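Local coordinates for extracellular solute-binding protein family 1 (Kribbella flavida, PDB 5IXP) that probably captures a solute outside the cell and delivers it to an ABC transporter, at residues A[117-123]-A[256-262]; A[144-148]-A[170-174]; A[160-165]-A[230-235]. All blocks are in the same frame, centred on the assembly; numbering follows the deposited sequence. Where two conformers were deposited one is given.

Contact 1: residues A[117-123]-A[256-262]; sequences AICYRRD and KWDVADV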
loop_
_atom_site.group_PDB
_atom_site.type_symbol
_atom_site.label_atom_id
_atom_site.label_comp_id
_atom_site.label_asym_id
_atom_site.label_seq_id
_atom_site.Cartn_x
_atom_site.Cartn_y
_atom_site.Cartn_z
ATOM N N ALA A 117 7.873 0.385 -6.943
ATOM C CA ALA A 117 8.722 0.325 -8.122
ATOM C C ALA A 117 8.325 -0.915 -8.922
ATOM O O ALA A 117 7.333 -1.577 -8.615
ATOM C CB ALA A 117 10.197 0.309 -7.718
ATOM N N ILE A 118 9.096 -1.230 -9.960
ATOM C CA ILE A 118 8.974 -2.516 -10.638
ATOM C C ILE A 118 10.212 -3.334 -10.312
ATOM O O ILE A 118 11.331 -2.947 -10.671
ATOM C CB ILE A 118 8.805 -2.375 -12.161
ATOM C CG1 ILE A 118 7.529 -1.592 -12.523
ATOM C CG2 ILE A 118 8.763 -3.755 -12.798
ATOM C CD1 ILE A 118 6.214 -2.245 -12.048
ATOM N N CYS A 119 10.032 -4.437 -9.600
ATOM C CA CYS A 119 11.135 -5.373 -9.486
ATOM C C CYS A 119 11.057 -6.364 -10.638
ATOM O O CYS A 119 10.006 -6.568 -11.253
ATOM C CB CYS A 119 11.131 -6.098 -8.137
ATOM S SG CYS A 119 9.633 -7.022 -7.745
ATOM N N TYR A 120 12.197 -6.959 -10.954
ATOM C CA TYR A 120 12.254 -7.820 -12.134
ATOM C C TYR A 120 13.372 -8.848 -12.032
ATOM O O TYR A 120 14.371 -8.660 -11.331
ATOM C CB TYR A 120 12.418 -7.004 -13.430
ATOM C CG TYR A 120 13.711 -6.216 -13.511
ATOM C CD1 TYR A 120 13.835 -4.977 -12.884
ATOM C CD2 TYR A 120 14.805 -6.705 -14.225
ATOM C CE1 TYR A 120 15.017 -4.252 -12.955
ATOM C CE2 TYR A 120 15.994 -5.987 -14.305
ATOM C CZ TYR A 120 16.093 -4.759 -13.664
ATOM O OH TYR A 120 17.263 -4.035 -13.729
ATOM N N ARG A 121 13.182 -9.938 -12.772
ATOM C CA ARG A 121 14.135 -11.043 -12.829
ATOM C C ARG A 121 15.158 -10.740 -13.918
ATOM O O ARG A 121 14.888 -10.924 -15.110
ATOM C CB ARG A 121 13.399 -12.352 -13.087
ATOM C CG ARG A 121 12.644 -12.887 -11.860
ATOM C CD ARG A 121 13.598 -13.645 -10.922
ATOM N NE ARG A 121 14.218 -14.776 -11.610
ATOM C CZ ARG A 121 13.694 -16.000 -11.672
ATOM N NH1 ARG A 121 12.535 -16.271 -11.074
ATOM N NH2 ARG A 121 14.335 -16.956 -12.326
ATOM N N ARG A 122 16.352 -10.300 -13.516
ATOM C CA ARG A 122 17.355 -9.929 -14.513
ATOM C C ARG A 122 17.874 -11.133 -15.291
ATOM O O ARG A 122 18.303 -10.977 -16.441
ATOM C CB ARG A 122 18.512 -9.170 -13.860
ATOM C CG ARG A 122 19.065 -9.775 -12.588
ATOM C CD ARG A 122 20.037 -8.799 -11.917
ATOM N NE ARG A 122 21.195 -8.524 -12.764
ATOM C CZ ARG A 122 21.421 -7.382 -13.414
ATOM N NH1 ARG A 122 20.577 -6.353 -13.317
ATOM N NH2 ARG A 122 22.519 -7.270 -14.161
ATOM N N ASP A 123 17.843 -12.334 -14.702
ATOM C CA ASP A 123 18.250 -13.521 -15.451
ATOM C C ASP A 123 17.246 -13.850 -16.546
ATOM O O ASP A 123 17.633 -14.152 -17.683
ATOM C CB ASP A 123 18.426 -14.715 -14.507
ATOM C CG ASP A 123 17.153 -15.072 -13.764
ATOM O OD1 ASP A 123 16.413 -14.150 -13.377
ATOM O OD2 ASP A 123 16.890 -16.282 -13.564
ATOM N N LYS A 256 19.424 -12.938 -9.060
ATOM C CA LYS A 256 18.400 -12.952 -10.096
ATOM C C LYS A 256 17.452 -11.762 -10.068
ATOM O O LYS A 256 16.742 -11.549 -11.056
ATOM C CB LYS A 256 17.574 -14.240 -10.013
ATOM C CG LYS A 256 18.365 -15.487 -10.355
ATOM C CD LYS A 256 17.515 -16.742 -10.264
ATOM C CE LYS A 256 18.344 -17.980 -10.581
ATOM N NZ LYS A 256 17.609 -19.219 -10.204
ATOM N N TRP A 257 17.416 -10.983 -8.985
ATOM C CA TRP A 257 16.445 -9.905 -8.847
ATOM C C TRP A 257 17.113 -8.534 -8.883
ATOM O O TRP A 257 18.258 -8.359 -8.449
ATOM C CB TRP A 257 15.645 -10.039 -7.545
ATOM C CG TRP A 257 14.529 -11.046 -7.581
ATOM C CD1 TRP A 257 14.550 -12.318 -7.079
ATOM C CD2 TRP A 257 13.218 -10.850 -8.128
ATOM N NE1 TRP A 257 13.327 -12.930 -7.289
ATOM C CE2 TRP A 257 12.496 -12.048 -7.928
ATOM C CE3 TRP A 257 12.585 -9.778 -8.774
ATOM C CZ2 TRP A 257 11.177 -12.203 -8.350
ATOM C CZ3 TRP A 257 11.283 -9.933 -9.192
ATOM C CH2 TRP A 257 10.587 -11.139 -8.976
ATOM N N ASP A 258 16.378 -7.561 -9.420
ATOM C CA ASP A 258 16.777 -6.162 -9.403
ATOM C C ASP A 258 15.511 -5.329 -9.261
ATOM O O ASP A 258 14.392 -5.850 -9.292
ATOM C CB ASP A 258 17.557 -5.772 -10.667
ATOM C CG ASP A 258 18.613 -4.697 -10.406
ATOM O OD1 ASP A 258 18.405 -3.829 -9.517
ATOM O OD2 ASP A 258 19.660 -4.729 -11.095
ATOM N N VAL A 259 15.681 -4.025 -9.102
ATOM C CA VAL A 259 14.528 -3.141 -9.031
ATOM C C VAL A 259 14.815 -1.906 -9.866
ATOM O O VAL A 259 15.918 -1.349 -9.827
ATOM C CB VAL A 259 14.162 -2.782 -7.574
ATOM C CG1 VAL A 259 15.322 -2.135 -6.874
ATOM C CG2 VAL A 259 12.937 -1.884 -7.539
ATOM N N ALA A 260 13.823 -1.514 -10.655
ATOM C CA ALA A 260 13.904 -0.394 -11.579
ATOM C C ALA A 260 13.178 0.814 -10.996
ATOM O O ALA A 260 12.091 0.683 -10.428
ATOM C CB ALA A 260 13.304 -0.766 -12.938
ATOM N N ASP A 261 13.785 1.994 -11.148
ATOM C CA ASP A 261 13.253 3.234 -10.587
ATOM C C ASP A 261 12.182 3.789 -11.524
ATOM O O ASP A 261 12.382 4.766 -12.250
ATOM C CB ASP A 261 14.386 4.232 -10.381
ATOM C CG ASP A 261 13.943 5.504 -9.662
ATOM O OD1 ASP A 261 12.749 5.648 -9.319
ATOM O OD2 ASP A 261 14.803 6.375 -9.448
ATOM N N VAL A 262 11.018 3.137 -11.498
ATOM C CA VAL A 262 9.941 3.442 -12.435
ATOM C C VAL A 262 8.669 2.846 -11.870
ATOM O O VAL A 262 8.708 1.877 -11.105
ATOM C CB VAL A 262 10.243 2.880 -13.852
ATOM C CG1 VAL A 262 10.177 1.354 -13.841
ATOM C CG2 VAL A 262 9.268 3.431 -14.893
#
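Arg121 lays its CD over one face of the Trp257 indole, a CH-pi contact 3.8 Å from the centroid of the five-membered ring. The two residues form a non-hydrogen-bonded pair of an antiparallel strand pairing, 117-121 against 257-260, in the mixed sheet of this periplasmic-binding-protein fold. Cys119, half of the disulfide with Cys237, comes to the same indole obliquely in one of its two conformers, its SG 3.6 Å from Trp257 CZ3. Bends at chi2 (-82°) and chi3 (-60°) turn the Arg121 guanidinium back to Asp123, which it grips side-on: NE meets OD1 and NH2 meets OD2, both near the guanidinium plane and on syn lone pairs. NH2 also reaches Asp230, while the Lys256 chain runs alongside, its amine bonded to the carbonyl of Phe252. A leucine in place of Arg121 would probably leave the Asp123 and Asp230 carboxylates without their shared cation. The sheet's other face carries Tyr120, whose ring takes Asp258 CB over one side, 3.5 Å from CZ; its hydroxyl bonds to the carbonyl of Thr132. The Asp258 carboxylate is divided between cations, OD1 serving Arg134 and OD2, in one of two Arg122 conformers, forming a salt bridge with Arg122 NH1. Between the strands, Ala260 N donates to Ile118 O almost straight, at 176°. Past the strand, where helix 122-127 begins, Arg122 N donates to Lys256 O at 2.8 Å.

Contact 2: residues A[144-148]-A[170-174]; sequences WTSYF and TWEAM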
loop_
_atom_site.group_PDB
_atom_site.type_symbol
_atom_site.label_atom_id
_atom_site.label_comp_id
_atom_site.label_asym_id
_atom_site.label_seq_id
_atom_site.Cartn_x
_atom_site.Cartn_y
_atom_site.Cartn_z
ATOM N N TRP A 144 1.248 1.676 -18.598
ATOM C CA TRP A 144 0.833 0.278 -18.545
ATOM C C TRP A 144 0.821 -0.352 -19.931
ATOM O O TRP A 144 1.157 -1.531 -20.087
ATOM C CB TRP A 144 -0.531 0.159 -17.858
ATOM C CG TRP A 144 -0.403 0.469 -16.399
ATOM C CD1 TRP A 144 -0.773 1.625 -15.757
ATOM C CD2 TRP A 144 0.203 -0.365 -15.410
ATOM N NE1 TRP A 144 -0.449 1.544 -14.422
ATOM C CE2 TRP A 144 0.156 0.335 -14.184
ATOM C CE3 TRP A 144 0.785 -1.640 -15.441
ATOM C CZ2 TRP A 144 0.662 -0.204 -12.992
ATOM C CZ3 TRP A 144 1.291 -2.174 -14.267
ATOM C CH2 TRP A 144 1.223 -1.461 -13.055
ATOM N N THR A 145 0.462 0.420 -20.953
ATOM C CA THR A 145 0.502 -0.115 -22.312
ATOM C C THR A 145 1.909 -0.597 -22.662
ATOM O O THR A 145 2.089 -1.699 -23.192
ATOM C CB THR A 145 0.016 0.946 -23.296
ATOM O OG1 THR A 145 -1.351 1.263 -23.003
ATOM C CG2 THR A 145 0.103 0.428 -24.724
ATOM N N SER A 146 2.924 0.205 -22.331
ATOM C CA SER A 146 4.308 -0.203 -22.573
ATOM C C SER A 146 4.705 -1.396 -21.706
ATOM O O SER A 146 5.463 -2.268 -22.148
ATOM C CB SER A 146 5.249 0.973 -22.320
ATOM O OG SER A 146 4.946 2.055 -23.183
ATOM N N TYR A 147 4.224 -1.434 -20.461
ATOM C CA TYR A 147 4.495 -2.579 -19.592
ATOM C C TYR A 147 3.968 -3.878 -20.204
ATOM O O TYR A 147 4.681 -4.889 -20.261
ATOM C CB TYR A 147 3.877 -2.316 -18.215
ATOM C CG TYR A 147 3.976 -3.452 -17.227
ATOM C CD1 TYR A 147 5.155 -3.687 -16.518
ATOM C CD2 TYR A 147 2.884 -4.270 -16.985
ATOM C CE1 TYR A 147 5.240 -4.728 -15.584
ATOM C CE2 TYR A 147 2.951 -5.304 -16.064
ATOM C CZ TYR A 147 4.127 -5.527 -15.371
ATOM O OH TYR A 147 4.171 -6.547 -14.465
ATOM N N PHE A 148 2.720 -3.870 -20.680
ATOM C CA PHE A 148 2.163 -5.084 -21.277
ATOM C C PHE A 148 2.812 -5.400 -22.622
ATOM O O PHE A 148 3.017 -6.573 -22.956
ATOM C CB PHE A 148 0.647 -4.952 -21.418
ATOM C CG PHE A 148 -0.075 -4.854 -20.086
ATOM C CD1 PHE A 148 0.134 -5.807 -19.092
ATOM C CD2 PHE A 148 -0.937 -3.798 -19.826
ATOM C CE1 PHE A 148 -0.523 -5.714 -17.854
ATOM C CE2 PHE A 148 -1.592 -3.691 -18.596
ATOM C CZ PHE A 148 -1.392 -4.652 -17.605
ATOM N N THR A 170 -2.046 -6.845 -10.516
ATOM C CA THR A 170 -1.910 -5.830 -11.555
ATOM C C THR A 170 -3.094 -4.869 -11.529
ATOM O O THR A 170 -2.930 -3.653 -11.709
ATOM C CB THR A 170 -1.780 -6.494 -12.931
ATOM O OG1 THR A 170 -0.728 -7.469 -12.901
ATOM C CG2 THR A 170 -1.480 -5.452 -14.011
ATOM N N TRP A 171 -4.294 -5.401 -11.296
ATOM C CA TRP A 171 -5.487 -4.573 -11.136
ATOM C C TRP A 171 -5.342 -3.606 -9.974
ATOM O O TRP A 171 -5.679 -2.420 -10.095
ATOM C CB TRP A 171 -6.706 -5.473 -10.927
ATOM C CG TRP A 171 -7.956 -4.791 -10.388
ATOM C CD1 TRP A 171 -8.300 -4.603 -9.072
ATOM C CD2 TRP A 171 -9.033 -4.253 -11.162
ATOM N NE1 TRP A 171 -9.522 -3.969 -8.986
ATOM C CE2 TRP A 171 -9.994 -3.746 -10.253
ATOM C CE3 TRP A 171 -9.273 -4.136 -12.534
ATOM C CZ2 TRP A 171 -11.178 -3.134 -10.678
ATOM C CZ3 TRP A 171 -10.455 -3.530 -12.955
ATOM C CH2 TRP A 171 -11.390 -3.036 -12.029
ATOM N N GLU A 172 -4.885 -4.103 -8.822
ATOM C CA GLU A 172 -4.680 -3.216 -7.680
ATOM C C GLU A 172 -3.754 -2.068 -8.053
ATOM O O GLU A 172 -4.024 -0.906 -7.721
ATOM C CB GLU A 172 -4.108 -3.998 -6.499
ATOM C CG GLU A 172 -5.062 -5.040 -5.931
ATOM C CD GLU A 172 -6.240 -4.390 -5.206
ATOM O OE1 GLU A 172 -6.089 -4.007 -4.022
ATOM O OE2 GLU A 172 -7.304 -4.224 -5.829
ATOM N N ALA A 173 -2.672 -2.375 -8.769
ATOM C CA ALA A 173 -1.705 -1.345 -9.133
ATOM C C ALA A 173 -2.329 -0.303 -10.051
ATOM O O ALA A 173 -2.158 0.903 -9.836
ATOM C CB ALA A 173 -0.479 -1.981 -9.785
HETATM N N MSE A 174 -3.084 -0.740 -11.055
HETATM C CA MSE A 174 -3.668 0.194 -12.010
HETATM C C MSE A 174 -4.869 0.943 -11.453
HETATM O O MSE A 174 -4.991 2.155 -11.646
HETATM C CB MSE A 174 -4.087 -0.542 -13.284
HETATM C CG MSE A 174 -2.925 -1.210 -13.986
HETATM SE SE MSE A 174 -3.591 -2.078 -15.597
HETATM C CE MSE A 174 -4.188 -0.455 -16.528
HETATM O O HOH W 1 1.943 -6.623 -12.082
#
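Met174, a selenomethionine, carries its CG beside the backbone N (chi1 -61°) and runs on extended through chi2, which lays the chain over the indole of Trp144; a bend at chi3 (64°) then brings CE back to Trp144 CG and CB. Trp144 has a similar first torsion, and the two side chains lie antiparallel, each running past the other toward the opposite helix. CG of Met174 sits over the middle of the indole, 3.5 Å from the centroid of the five-membered ring, and SE follows over the same face. The far end of the indole meets helix 167-175 through Ala173, whose CB lies 3.7 Å from Trp144 CH2. Trp144 NE1 is hydrogen-bonded to the side chain of Gln177.

This is Met-aromatic packing between two roughly antiparallel helices, the segment axes 13.0 Å apart, so that long side chains rather than backbones bridge the gap in this part of the solute-binding fold. The selenium serves two rings at once: it stands over the face of Trp144 and at the edge of Phe148, in the plane of that ring and 3.9 Å from its CZ. Thr170 CG2 comes to the same edge, 3.7 Å from Phe148 CZ. Gln203 and Ile204 of helix 195-209 pack against Met174 as well.

Polar linkage is indirect. A water lies 2.9 Å from Thr170 OG1 and, at a longer 3.3 Å, joins Tyr147 OH; the threonine hydroxyl is also bonded to the carbonyl of Ser166.

Contact 3: residues A[160-165]-A[230-235]; sequences NSAWFD and DAFATM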
loop_
_atom_site.group_PDB
_atom_site.type_symbol
_atom_site.label_atom_id
_atom_site.label_comp_id
_atom_site.label_asym_id
_atom_site.label_seq_id
_atom_site.Cartn_x
_atom_site.Cartn_y
_atom_site.Cartn_z
ATOM N N ASN A 160 7.756 -20.702 -21.078
ATOM C CA ASN A 160 7.565 -21.297 -19.762
ATOM C C ASN A 160 7.589 -20.280 -18.629
ATOM O O ASN A 160 7.632 -20.681 -17.461
ATOM C CB ASN A 160 8.623 -22.365 -19.507
ATOM C CG ASN A 160 8.438 -23.572 -20.381
ATOM O OD1 ASN A 160 7.331 -23.852 -20.845
ATOM N ND2 ASN A 160 9.523 -24.296 -20.622
ATOM N N SER A 161 7.557 -18.986 -18.931
ATOM C CA SER A 161 7.474 -17.965 -17.893
ATOM C C SER A 161 6.319 -17.021 -18.185
ATOM O O SER A 161 5.928 -16.830 -19.339
ATOM C CB SER A 161 8.771 -17.153 -17.777
ATOM O OG SER A 161 9.825 -17.949 -17.271
ATOM N N ALA A 162 5.778 -16.431 -17.127
ATOM C CA ALA A 162 4.810 -15.357 -17.255
ATOM C C ALA A 162 5.486 -14.022 -16.954
ATOM O O ALA A 162 6.622 -13.956 -16.474
ATOM C CB ALA A 162 3.618 -15.585 -16.324
ATOM N N TRP A 163 4.757 -12.948 -17.238
ATOM C CA TRP A 163 5.283 -11.604 -17.041
ATOM C C TRP A 163 5.095 -11.138 -15.600
ATOM O O TRP A 163 6.017 -10.566 -15.001
ATOM C CB TRP A 163 4.591 -10.656 -18.022
ATOM C CG TRP A 163 5.128 -9.249 -18.109
ATOM C CD1 TRP A 163 4.401 -8.089 -18.002
ATOM C CD2 TRP A 163 6.484 -8.846 -18.367
ATOM N NE1 TRP A 163 5.222 -6.995 -18.178
ATOM C CE2 TRP A 163 6.502 -7.432 -18.407
ATOM C CE3 TRP A 163 7.680 -9.542 -18.590
ATOM C CZ2 TRP A 163 7.670 -6.707 -18.639
ATOM C CZ3 TRP A 163 8.842 -8.812 -18.821
ATOM C CH2 TRP A 163 8.823 -7.414 -18.848
ATOM N N PHE A 164 3.917 -11.379 -15.024
ATOM C CA PHE A 164 3.621 -10.962 -13.660
ATOM C C PHE A 164 2.892 -12.091 -12.940
ATOM O O PHE A 164 2.443 -13.060 -13.559
ATOM C CB PHE A 164 2.790 -9.669 -13.636
ATOM C CG PHE A 164 1.553 -9.712 -14.497
ATOM C CD1 PHE A 164 0.409 -10.381 -14.066
ATOM C CD2 PHE A 164 1.521 -9.046 -15.725
ATOM C CE1 PHE A 164 -0.741 -10.413 -14.853
ATOM C CE2 PHE A 164 0.377 -9.067 -16.516
ATOM C CZ PHE A 164 -0.758 -9.749 -16.081
ATOM N N ASP A 165 2.748 -11.943 -11.615
ATOM C CA ASP A 165 2.256 -13.057 -10.810
ATOM C C ASP A 165 0.741 -13.249 -10.924
ATOM O O ASP A 165 0.282 -14.389 -11.025
ATOM C CB ASP A 165 2.683 -12.893 -9.344
ATOM C CG ASP A 165 2.211 -11.582 -8.722
ATOM O OD1 ASP A 165 2.054 -10.576 -9.442
ATOM O OD2 ASP A 165 2.013 -11.556 -7.495
ATOM N N ASP A 230 10.786 -20.216 -12.327
ATOM C CA ASP A 230 10.757 -19.161 -13.332
ATOM C C ASP A 230 9.337 -18.704 -13.661
ATOM O O ASP A 230 9.097 -18.223 -14.773
ATOM C CB ASP A 230 11.470 -19.631 -14.603
ATOM C CG ASP A 230 12.940 -19.937 -14.372
ATOM O OD1 ASP A 230 13.487 -19.510 -13.328
ATOM O OD2 ASP A 230 13.550 -20.601 -15.242
ATOM N N ALA A 231 8.398 -18.819 -12.714
ATOM C CA ALA A 231 6.981 -18.632 -13.030
ATOM C C ALA A 231 6.661 -17.212 -13.501
ATOM O O ALA A 231 5.821 -17.034 -14.394
ATOM C CB ALA A 231 6.118 -18.987 -11.824
ATOM N N PHE A 232 7.275 -16.188 -12.903
ATOM C CA PHE A 232 6.977 -14.819 -13.331
ATOM C C PHE A 232 8.222 -13.944 -13.237
ATOM O O PHE A 232 9.101 -14.174 -12.402
ATOM C CB PHE A 232 5.823 -14.194 -12.522
ATOM C CG PHE A 232 5.990 -14.298 -11.033
ATOM C CD1 PHE A 232 6.659 -13.314 -10.324
ATOM C CD2 PHE A 232 5.463 -15.380 -10.336
ATOM C CE1 PHE A 232 6.806 -13.412 -8.935
ATOM C CE2 PHE A 232 5.613 -15.485 -8.955
ATOM C CZ PHE A 232 6.286 -14.497 -8.256
ATOM N N ALA A 233 8.270 -12.911 -14.093
ATOM C CA ALA A 233 9.477 -12.115 -14.282
ATOM C C ALA A 233 9.426 -10.714 -13.685
ATOM O O ALA A 233 10.488 -10.093 -13.551
ATOM C CB ALA A 233 9.807 -11.983 -15.780
ATOM N N THR A 234 8.241 -10.183 -13.355
ATOM C CA THR A 234 8.129 -8.848 -12.769
ATOM C C THR A 234 7.062 -8.837 -11.678
ATOM O O THR A 234 6.178 -9.699 -11.631
ATOM C CB THR A 234 7.749 -7.766 -13.792
ATOM O OG1 THR A 234 6.378 -7.949 -14.183
ATOM C CG2 THR A 234 8.646 -7.812 -15.039
HETATM N N MSE A 235 7.154 -7.835 -10.805
HETATM C CA MSE A 235 6.084 -7.510 -9.854
HETATM C C MSE A 235 6.006 -6.008 -9.610
HETATM O O MSE A 235 7.041 -5.336 -9.565
HETATM C CB MSE A 235 6.293 -8.198 -8.496
HETATM C CG MSE A 235 5.964 -9.675 -8.424
HETATM SE SE MSE A 235 5.816 -10.132 -6.527
HETATM C CE MSE A 235 4.073 -9.252 -6.176
#
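Thr234 meets Trp163 with every heavy atom of its side chain. CB lies 3.5 Å from Trp163 O. The segment 160-165, between helices 144-157 and 167-175, runs beside residues 230-235, which lead into a strand of the solute-binding fold's mixed sheet; Ala162 and Phe232 form a parallel bridge between them. From CB of Thr234 the two branches part. OG1, set between the backbone N and the carbonyl carbon (chi1 71°), donates to Trp163 O at 2.8 Å from above the carbonyl plane, and is also bonded to Tyr147. CG2 goes the other way, beside the backbone N, and rests over one face of the indole, 3.7 Å from the centroid of the six-membered ring. The methyl covers that face while the hydroxyl holds the carbonyl of the same residue; weak bonds from the backbone N of Ala233 and Thr234 reach that same oxygen. Other aromatic rings gather round the indole: Phe125, nearly parallel to it, and Phe154.

Earlier in the pairing, Ala162 N donates to Ala231 O at 2.8 Å. The chain turns a corner at Trp163 and at Ala233. Beyond the corner at Trp163, Asp165 places its CB over the centre of the Phe232 ring, while its carboxylate, bonded through OD2 to the indole nitrogen of Trp223, touches the CE of the selenomethionine Met235. At the opposite end, Ser161 OG donates to Asp230 O over 2.6 Å, lying in the plane of that carbonyl.

How the contacts relate
Contacts 1 and 3 share a sheet, since strands 108-121 and 232-238 are neighbours in it, and their centres lie 12 Å apart. Arg121 N reaches Ala233 O at 2.8 Å, probably as a hydrogen bond, and the second charge partner of the Arg121 guanidinium belongs to contact 3. Contact 2, centred 14 Å from contact 3, joins it through Tyr147: its OH lies 2.6 Å from Thr234 OG1, a probable hydrogen bond. Thr170 also packs on Phe164. Contacts 1 and 2 do not touch, their nearest atoms being about 4 Å apart, whereas contact 3 touches both. None of the three is known to line the solute site.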